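Local structure of protein-S-isoprenylcysteine O-methyltransferase (Tribolium castaneum, 5V7P) at residues Q11-S16 / L73-G78; P87-F92 / I144-F149; M96-L101 / I220-I225. The protein methylates the C-terminal carboxylate of isoprenylated cysteine residues on proteins, using S-adenosyl-L-methionine as methyl donor, from within the endoplasmic reticulum membrane. All blocks are in the same frame, centred on the assembly; numbering follows the deposited sequence.

Interaction 1: residues Q11-S16 / L73-G78; sequences QSFTGS and LVLVLG. With MPG ([(Z)-octadec-9-enyl] (2R)-2,3-bis(oxidanyl)propanoate), chain T.
Leu73 meets helix 4-29 through its backbone: its N lies 3.8 Å from Ser16 OG, which approaches from that helix as the two CA atoms of Ser16 and Leu73 come within 6.2 Å. The hydroxyl, however, is spent elsewhere. Placed beside its own carbonyl carbon (chi1 178°), Ser16 OG is hydrogen-bonded to Ala69 O, one turn back on helix 59-84, so a polar group at the interface of two transmembrane helices is satisfied by the neighbouring backbone. Two residues on, Leu75 makes the apolar half of the contact. Its CD2 methyl lies 3.5 Å from Phe13 CZ, at an oblique angle to the ring, and the two side chains cross at about a right angle. Phe13 reaches this methyl because CG is swung opposite the backbone N (chi1 176°), and its ring also stacks with Tyr104 and packs on Leu101, which brings helix 90-113 into the same cluster. Val76 turns its CB toward helix 4-29 and rests on Ser17 and Cys24. On helix 4-29 the lipid-like MPG runs past Gln11, whose OE1 is 3.4 Å from MPG C2, and past Gly15, whose CA is 4.0 Å from MPG C13. Between 11-16 and 73-78 the contact is thus mainly apolar packing, and with Ser16 OG bonded to Ala69 O, the serine needs no polar partner within 73-78.

Interaction 2: residues P87-F92 / I144-F149; sequences PNIQIF and IETYFF. With D10 (decane), chain O; MPG ([(Z)-octadec-9-enyl] (2R)-2,3-bis(oxidanyl)propanoate), chain S; D10 (decane), chain J.
Asn88 and Thr146 meet where one transmembrane helix of this helical membrane enzyme begins and another ends, probably near the lumenal side: the turn leading into helix 90-113 lies against the last turn of helix 129-148. The polar part is a hydrogen bond from Thr146 OG1 to Asn88 O, 2.7 Å long. The hydroxyl comes in bent, with a C=O...OG1 angle of 137°, and stands 31° out of the carbonyl plane. A main-chain oxygen of the turn is thereby tied to a helical side chain. The Asn88 amide also lies beside this threonine, but its placement is doubtful. Beyond the contact, Glu145 forms a salt bridge with Lys153, on which the Thr146 side chain also packs. The apolar part across the two segments is small: the threonine methyl CG2 meets Ile89 CD1 at 3.8 Å, the side chains crossing at about a right angle. Bound lipid and alkane molecules flank the contact. Ile91 CD1 lies 3.7 Å from head-group oxygen O2 of an MPG molecule, whereas Phe92, which packs edge-to-face with Trp139, holds CE2 3.7 Å from C1 of a decane. At the far end of the other segment, the Phe148 ring is sandwiched: Tyr147 CD2 sits 3.8 Å above the centre of one face, while C4 of a second decane lies over the opposite face, displaced toward the rim and 3.4 Å from Phe148 CD1.

Interaction 3: residues M96-L101 / I220-I225; sequences MSVMAL and IGTQII. With MPG ([(Z)-octadec-9-enyl] (2R)-2,3-bis(oxidanyl)propanoate), chain B.
Val98 is the first residue of its segment to touch segment 220-225: its CG2 and the CD1 of Ile225 reach toward each other, tip to tip, at 4.0 Å. The other valine methyl, CG1, stands 4.5 Å from Thr222 CG2, so the two branches of Val98 are shared between residues about one turn apart. Leu163 of helix 156-180 touches both Val98 and Ile225, closing the same apolar patch. This is antiparallel packing of transmembrane helices, with an angle of 159° between the two segments and a comparatively wide axis separation of 10.7 Å, and beside the patch the head group of an MPG molecule lies between the helices. Met99, next along, serves both. The bend at chi2 (-83°) brings SD to 4.4 Å from Thr222 CG2, and a second bend about CG-SD turns CE to 3.4 Å from MPG C21. The threonine hydroxyl, OG1, is 2.9 Å from MPG O2 and is hydrogen-bonded to Ser219 O on its own helix. Gln223 folds back to meet it: NE2 donates to Thr222 OG1 over 3.3 Å, with an N-H...OG1 angle of 152° and the acceptor tilted out of the amide plane. The same NE2 lies 3.1 Å from MPG O3, while Gln223 OE1 accepts from Asn228 ND2, which helps fix the rotation of the amide, and Tyr95 OH hydrogen-bonds the lipid as well.

Overall arrangement
Helix 90-113 connects the set. It supplies a segment to interactions 2 and 3, whose centres are 15 Å apart and whose segments alternate along the chain, and it packs against helix 59-84 of interaction 1. Interactions 1 and 3, with centres 16 Å apart, are joined by a probable hydrogen bond between Leu75 O and Ser97 OG (3.1 Å) and by Ala100 CB packing 3.8 Å from Leu75 N. Interactions 1 and 2 are 24 Å apart between centres and do not touch. All three lie away from the annotated S-adenosyl-L-methionine site, yet each borders bound lipid-like or alkane molecules, as expected for contacts within a membrane.

Interaction 1: residues Q11-S16 / L73-G78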
# COMPACT_ATOMS: atom_id res chain seq x y z
N GLN A 11 3.34 20.96 6.81
CA GLN A 11 3.47 21.76 8.03
C GLN A 11 3.50 20.88 9.27
O GLN A 11 4.32 21.09 10.17
CB GLN A 11 2.32 22.77 8.11
CG GLN A 11 2.35 23.84 7.04
CD GLN A 11 1.09 24.68 7.01
OE1 GLN A 11 -0.02 24.15 7.13
NE2 GLN A 11 1.25 25.99 6.86
N SER A 12 2.60 19.90 9.34
CA SER A 12 2.52 19.05 10.52
C SER A 12 3.72 18.12 10.62
O SER A 12 4.23 17.88 11.72
CB SER A 12 1.22 18.24 10.49
OG SER A 12 0.10 19.08 10.29
N PHE A 13 4.19 17.59 9.49
CA PHE A 13 5.30 16.65 9.51
C PHE A 13 6.59 17.32 9.97
O PHE A 13 7.28 16.82 10.86
CB PHE A 13 5.49 16.03 8.12
CG PHE A 13 6.68 15.12 8.01
CD1 PHE A 13 6.64 13.84 8.53
CD2 PHE A 13 7.83 15.55 7.38
CE1 PHE A 13 7.73 13.00 8.42
CE2 PHE A 13 8.93 14.72 7.26
CZ PHE A 13 8.88 13.44 7.78
N THR A 14 6.92 18.47 9.37
CA THR A 14 8.15 19.17 9.75
C THR A 14 8.01 19.81 11.12
O THR A 14 8.95 19.77 11.93
CB THR A 14 8.50 20.23 8.70
OG1 THR A 14 7.43 21.18 8.60
CG2 THR A 14 8.72 19.58 7.34
N GLY A 15 6.86 20.42 11.41
CA GLY A 15 6.64 20.99 12.73
C GLY A 15 6.79 19.96 13.83
O GLY A 15 7.48 20.19 14.83
N SER A 16 6.15 18.80 13.67
CA SER A 16 6.30 17.73 14.64
C SER A 16 7.75 17.25 14.70
O SER A 16 8.28 16.99 15.78
CB SER A 16 5.37 16.57 14.30
OG SER A 16 5.53 15.49 15.20
N LEU A 73 7.15 12.23 14.24
CA LEU A 73 7.58 11.68 15.52
C LEU A 73 8.45 10.45 15.32
O LEU A 73 9.55 10.35 15.88
CB LEU A 73 6.34 11.33 16.36
CG LEU A 73 6.45 11.50 17.88
CD1 LEU A 73 5.22 10.92 18.56
CD2 LEU A 73 7.70 10.86 18.42
N VAL A 74 7.99 9.51 14.49
CA VAL A 74 8.73 8.28 14.27
C VAL A 74 10.07 8.57 13.62
O VAL A 74 11.09 7.95 13.94
CB VAL A 74 7.89 7.31 13.42
CG1 VAL A 74 8.68 6.05 13.08
CG2 VAL A 74 6.60 6.95 14.16
N LEU A 75 10.10 9.53 12.69
CA LEU A 75 11.35 9.88 12.02
C LEU A 75 12.41 10.31 13.03
O LEU A 75 13.52 9.75 13.07
CB LEU A 75 11.10 10.99 11.00
CG LEU A 75 12.34 11.62 10.35
CD1 LEU A 75 13.20 10.56 9.67
CD2 LEU A 75 11.92 12.69 9.36
N VAL A 76 12.09 11.31 13.86
CA VAL A 76 13.07 11.84 14.80
C VAL A 76 13.46 10.78 15.82
O VAL A 76 14.65 10.61 16.14
CB VAL A 76 12.52 13.11 15.48
CG1 VAL A 76 13.38 13.52 16.67
CG2 VAL A 76 12.44 14.25 14.46
N LEU A 77 12.48 10.06 16.36
CA LEU A 77 12.79 9.01 17.33
C LEU A 77 13.68 7.94 16.71
O LEU A 77 14.56 7.40 17.38
CB LEU A 77 11.50 8.39 17.87
CG LEU A 77 11.10 8.82 19.28
CD1 LEU A 77 11.04 10.34 19.42
CD2 LEU A 77 9.75 8.20 19.65
N GLY A 78 13.47 7.63 15.43
CA GLY A 78 14.33 6.67 14.77
C GLY A 78 15.77 7.14 14.71
O GLY A 78 16.69 6.40 15.07
C2 MPG T . -2.26 26.65 6.35
C3 MPG T . -3.47 26.81 7.28
C4 MPG T . -3.07 27.42 8.62
C5 MPG T . -2.12 26.48 9.36
C6 MPG T . -2.55 26.29 10.81
C7 MPG T . -1.31 26.12 11.69
C8 MPG T . -1.56 25.11 12.81
C9 MPG T . -0.36 24.17 12.98
C10 MPG T . 0.08 23.46 11.96
C11 MPG T . 1.27 22.52 12.12
C12 MPG T . 2.52 23.30 12.50
C13 MPG T . 3.16 22.66 13.73
O1 MPG T . -2.11 26.27 3.99
C1 MPG T . -2.66 25.76 5.18
CXD MPG T . -3.32 27.46 2.11
O2 MPG T . -4.54 27.28 1.46
C21 MPG T . -2.23 27.73 1.07
O3 MPG T . -1.06 28.16 1.72
O4 MPG T . -3.43 25.15 2.57
CX3 MPG T . -2.97 26.19 2.89

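Interaction 2: residues P87-F92 / I144-F149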
# COMPACT_ATOMS: atom_id res chain seq x y z
N PRO A 87 24.76 -0.25 20.57
CA PRO A 87 24.95 -0.86 19.24
C PRO A 87 24.06 -2.07 19.02
O PRO A 87 23.79 -2.42 17.87
CB PRO A 87 26.43 -1.23 19.22
CG PRO A 87 26.80 -1.38 20.66
CD PRO A 87 25.98 -0.37 21.40
N ASN A 88 23.61 -2.70 20.10
CA ASN A 88 22.66 -3.81 20.00
C ASN A 88 21.34 -3.36 19.39
O ASN A 88 20.62 -4.18 18.80
CB ASN A 88 22.44 -4.39 21.40
CG ASN A 88 21.63 -5.66 21.38
OD1 ASN A 88 21.73 -6.45 20.44
ND2 ASN A 88 20.83 -5.87 22.41
N ILE A 89 21.01 -2.08 19.51
CA ILE A 89 19.68 -1.58 19.15
C ILE A 89 19.71 -0.55 18.03
O ILE A 89 18.68 -0.38 17.35
CB ILE A 89 18.98 -1.00 20.39
CG1 ILE A 89 19.13 -1.93 21.60
CG2 ILE A 89 17.50 -0.72 20.10
CD1 ILE A 89 18.53 -3.31 21.41
N GLN A 90 20.82 0.14 17.80
CA GLN A 90 20.83 1.28 16.88
C GLN A 90 20.20 0.94 15.53
O GLN A 90 19.62 1.81 14.88
CB GLN A 90 22.26 1.78 16.68
CG GLN A 90 22.85 2.43 17.92
CD GLN A 90 24.30 2.81 17.74
OE1 GLN A 90 25.09 2.05 17.19
NE2 GLN A 90 24.66 4.00 18.20
N ILE A 91 20.31 -0.32 15.10
CA ILE A 91 19.75 -0.73 13.82
C ILE A 91 18.27 -0.38 13.75
O ILE A 91 17.78 0.11 12.72
CB ILE A 91 19.98 -2.24 13.61
CG1 ILE A 91 21.48 -2.56 13.59
CG2 ILE A 91 19.33 -2.71 12.33
CD1 ILE A 91 22.29 -1.75 12.59
N PHE A 92 17.53 -0.65 14.82
CA PHE A 92 16.09 -0.45 14.79
C PHE A 92 15.72 1.01 14.55
O PHE A 92 14.68 1.30 13.95
CB PHE A 92 15.46 -0.96 16.09
CG PHE A 92 14.00 -1.26 15.98
CD1 PHE A 92 13.57 -2.46 15.45
CD2 PHE A 92 13.05 -0.34 16.39
CE1 PHE A 92 12.22 -2.75 15.35
CE2 PHE A 92 11.70 -0.61 16.29
CZ PHE A 92 11.29 -1.82 15.77
N ILE A 144 13.93 -10.27 19.97
CA ILE A 144 14.28 -11.60 20.47
C ILE A 144 15.69 -11.97 20.02
O ILE A 144 16.51 -12.46 20.81
CB ILE A 144 13.25 -12.65 20.02
CG1 ILE A 144 11.92 -12.42 20.74
CG2 ILE A 144 13.76 -14.07 20.27
CD1 ILE A 144 10.80 -13.38 20.35
N GLU A 145 16.00 -11.72 18.74
CA GLU A 145 17.33 -12.04 18.23
C GLU A 145 18.39 -11.12 18.82
O GLU A 145 19.52 -11.54 19.06
CB GLU A 145 17.35 -11.94 16.71
CG GLU A 145 16.67 -13.11 16.01
CD GLU A 145 16.60 -12.93 14.51
OE1 GLU A 145 16.88 -11.81 14.03
OE2 GLU A 145 16.25 -13.90 13.80
N THR A 146 18.04 -9.85 19.06
CA THR A 146 19.01 -8.93 19.64
C THR A 146 19.26 -9.24 21.11
O THR A 146 20.33 -8.89 21.63
CB THR A 146 18.53 -7.48 19.47
OG1 THR A 146 19.67 -6.63 19.27
CG2 THR A 146 17.74 -6.98 20.69
N TYR A 147 18.32 -9.89 21.79
CA TYR A 147 18.53 -10.29 23.17
C TYR A 147 19.45 -11.50 23.25
O TYR A 147 20.39 -11.52 24.05
CB TYR A 147 17.18 -10.59 23.83
CG TYR A 147 17.28 -11.07 25.26
CD1 TYR A 147 17.56 -10.18 26.29
CD2 TYR A 147 17.09 -12.40 25.59
CE1 TYR A 147 17.65 -10.61 27.60
CE2 TYR A 147 17.17 -12.84 26.90
CZ TYR A 147 17.46 -11.94 27.90
OH TYR A 147 17.54 -12.37 29.20
N PHE A 148 19.21 -12.52 22.43
CA PHE A 148 20.00 -13.74 22.48
C PHE A 148 21.30 -13.60 21.68
O PHE A 148 22.33 -14.15 22.09
CB PHE A 148 19.19 -14.92 21.96
CG PHE A 148 18.10 -15.37 22.89
CD1 PHE A 148 18.39 -16.13 24.01
CD2 PHE A 148 16.78 -15.03 22.64
CE1 PHE A 148 17.38 -16.54 24.86
CE2 PHE A 148 15.77 -15.44 23.50
CZ PHE A 148 16.07 -16.20 24.61
N PHE A 149 21.26 -12.90 20.55
CA PHE A 149 22.42 -12.76 19.66
C PHE A 149 22.67 -11.29 19.38
O PHE A 149 22.50 -10.82 18.25
CB PHE A 149 22.19 -13.53 18.35
CG PHE A 149 21.49 -14.84 18.53
CD1 PHE A 149 22.19 -15.99 18.84
CD2 PHE A 149 20.12 -14.92 18.36
CE1 PHE A 149 21.53 -17.19 19.00
CE2 PHE A 149 19.46 -16.13 18.52
CZ PHE A 149 20.17 -17.26 18.84
C1 D10 O . 16.42 -18.42 19.09
C2 D10 O . 17.03 -18.13 20.46
C3 D10 O . 17.61 -19.41 21.05
C4 D10 O . 18.02 -19.17 22.51
C5 D10 O . 18.35 -20.50 23.18
C6 D10 O . 18.24 -20.35 24.70
C7 D10 O . 18.00 -21.72 25.34
C8 D10 O . 17.25 -21.53 26.66
C9 D10 O . 16.83 -22.90 27.20
C10 D10 O . 16.07 -22.71 28.52
C2 MPG S . 25.03 7.24 12.71
C3 MPG S . 23.55 7.38 12.39
C4 MPG S . 23.29 8.69 11.64
C5 MPG S . 23.55 8.48 10.15
C6 MPG S . 22.35 7.78 9.52
C7 MPG S . 22.57 7.59 8.01
C8 MPG S . 23.78 6.72 7.70
C9 MPG S . 23.62 5.35 8.38
C10 MPG S . 24.59 4.47 8.41
C11 MPG S . 25.97 4.73 7.80
C12 MPG S . 26.94 5.15 8.90
C13 MPG S . 28.14 5.85 8.27
C14 MPG S . 28.77 4.94 7.21
O1 MPG S . 24.58 4.89 12.76
C1 MPG S . 25.28 5.91 13.42
CXD MPG S . 23.59 2.57 13.02
O2 MPG S . 23.74 1.46 13.87
C21 MPG S . 23.83 2.15 11.58
O3 MPG S . 24.69 1.04 11.55
O4 MPG S . 25.37 3.46 14.30
CX3 MPG S . 24.59 3.66 13.42
C1 D10 J . 8.41 -0.40 17.98
C2 D10 J . 7.44 0.45 17.17
C3 D10 J . 7.98 0.65 15.75
C4 D10 J . 6.97 1.47 14.95
C5 D10 J . 7.45 1.66 13.52
C6 D10 J . 6.37 2.39 12.72
C7 D10 J . 6.87 2.66 11.30
C8 D10 J . 5.68 3.03 10.41
C9 D10 J . 5.11 4.38 10.85

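Interaction 3: residues M96-L101 / I220-I225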
# COMPACT_ATOMS: atom_id res chain seq x y z
N MET A 96 13.04 2.44 11.74
CA MET A 96 11.89 3.29 12.04
C MET A 96 11.87 4.52 11.13
O MET A 96 10.82 4.89 10.61
CB MET A 96 11.92 3.72 13.50
CG MET A 96 11.66 2.60 14.49
SD MET A 96 12.01 3.08 16.19
CE MET A 96 11.08 4.60 16.35
N SER A 97 13.03 5.16 10.95
CA SER A 97 13.08 6.38 10.14
C SER A 97 12.76 6.09 8.68
O SER A 97 12.02 6.84 8.04
CB SER A 97 14.45 7.04 10.29
OG SER A 97 14.72 7.34 11.64
N VAL A 98 13.33 5.01 8.13
CA VAL A 98 13.03 4.62 6.75
C VAL A 98 11.54 4.41 6.58
O VAL A 98 10.94 4.83 5.58
CB VAL A 98 13.84 3.37 6.38
CG1 VAL A 98 13.27 2.68 5.14
CG2 VAL A 98 15.30 3.73 6.15
N MET A 99 10.90 3.75 7.55
CA MET A 99 9.47 3.49 7.46
C MET A 99 8.67 4.78 7.47
O MET A 99 7.74 4.95 6.67
CB MET A 99 9.05 2.59 8.62
CG MET A 99 9.69 1.21 8.60
SD MET A 99 8.80 0.08 7.52
CE MET A 99 7.29 -0.14 8.46
N ALA A 100 9.01 5.70 8.37
CA ALA A 100 8.26 6.95 8.46
C ALA A 100 8.39 7.77 7.19
O ALA A 100 7.41 8.34 6.70
CB ALA A 100 8.75 7.76 9.67
N LEU A 101 9.60 7.84 6.62
CA LEU A 101 9.80 8.61 5.40
C LEU A 101 9.04 7.99 4.23
O LEU A 101 8.48 8.71 3.40
CB LEU A 101 11.29 8.72 5.07
CG LEU A 101 12.09 9.76 5.86
CD1 LEU A 101 13.56 9.73 5.43
CD2 LEU A 101 11.53 11.17 5.69
N ILE A 220 12.09 -5.58 0.97
CA ILE A 220 13.18 -6.49 1.34
C ILE A 220 14.27 -5.73 2.07
O ILE A 220 14.85 -6.22 3.05
CB ILE A 220 13.73 -7.20 0.09
CG1 ILE A 220 12.62 -8.02 -0.59
CG2 ILE A 220 14.90 -8.11 0.46
CD1 ILE A 220 13.00 -8.54 -1.97
N GLY A 221 14.57 -4.51 1.61
CA GLY A 221 15.61 -3.72 2.23
C GLY A 221 15.37 -3.47 3.71
O GLY A 221 16.30 -3.53 4.52
N THR A 222 14.12 -3.19 4.08
CA THR A 222 13.81 -2.92 5.48
C THR A 222 14.28 -4.05 6.38
O THR A 222 14.80 -3.81 7.47
CB THR A 222 12.30 -2.69 5.66
OG1 THR A 222 11.59 -3.88 5.32
CG2 THR A 222 11.82 -1.53 4.80
N GLN A 223 14.11 -5.29 5.93
CA GLN A 223 14.52 -6.44 6.73
C GLN A 223 16.02 -6.69 6.66
O GLN A 223 16.57 -7.33 7.56
CB GLN A 223 13.75 -7.68 6.29
CG GLN A 223 12.25 -7.53 6.45
CD GLN A 223 11.86 -7.04 7.83
OE1 GLN A 223 12.15 -7.70 8.83
NE2 GLN A 223 11.24 -5.87 7.90
N ILE A 224 16.69 -6.22 5.60
CA ILE A 224 18.14 -6.23 5.60
C ILE A 224 18.67 -5.22 6.61
O ILE A 224 19.66 -5.47 7.30
CB ILE A 224 18.69 -5.97 4.19
CG1 ILE A 224 18.18 -7.06 3.23
CG2 ILE A 224 20.22 -5.93 4.21
CD1 ILE A 224 18.66 -6.92 1.79
N ILE A 225 18.02 -4.06 6.71
CA ILE A 225 18.37 -3.10 7.75
C ILE A 225 18.36 -3.80 9.10
O ILE A 225 19.34 -3.75 9.86
CB ILE A 225 17.41 -1.90 7.73
CG1 ILE A 225 17.49 -1.18 6.38
CG2 ILE A 225 17.73 -0.93 8.88
CD1 ILE A 225 16.50 -0.04 6.22
C2 MPG B . 5.34 -7.05 5.15
C3 MPG B . 6.19 -7.19 3.89
C4 MPG B . 5.42 -6.77 2.65
C5 MPG B . 6.38 -6.67 1.48
C6 MPG B . 5.59 -6.41 0.21
C7 MPG B . 4.88 -5.06 0.22
C8 MPG B . 3.54 -5.26 -0.48
C9 MPG B . 2.98 -3.90 -0.86
C10 MPG B . 1.90 -3.38 -0.33
C11 MPG B . 1.07 -4.09 0.75
C12 MPG B . 0.41 -3.05 1.64
C13 MPG B . -0.68 -2.30 0.87
C14 MPG B . -0.93 -0.98 1.58
C15 MPG B . -2.17 -0.30 1.01
C16 MPG B . -3.13 0.08 2.13
O1 MPG B . 5.99 -5.00 6.15
C1 MPG B . 4.96 -5.59 5.42
CXD MPG B . 7.54 -3.04 6.32
O2 MPG B . 8.85 -2.92 5.83
C21 MPG B . 7.60 -3.49 7.79
O3 MPG B . 8.91 -3.87 8.12
O4 MPG B . 6.85 -4.04 4.31
CX3 MPG B . 6.78 -4.06 5.49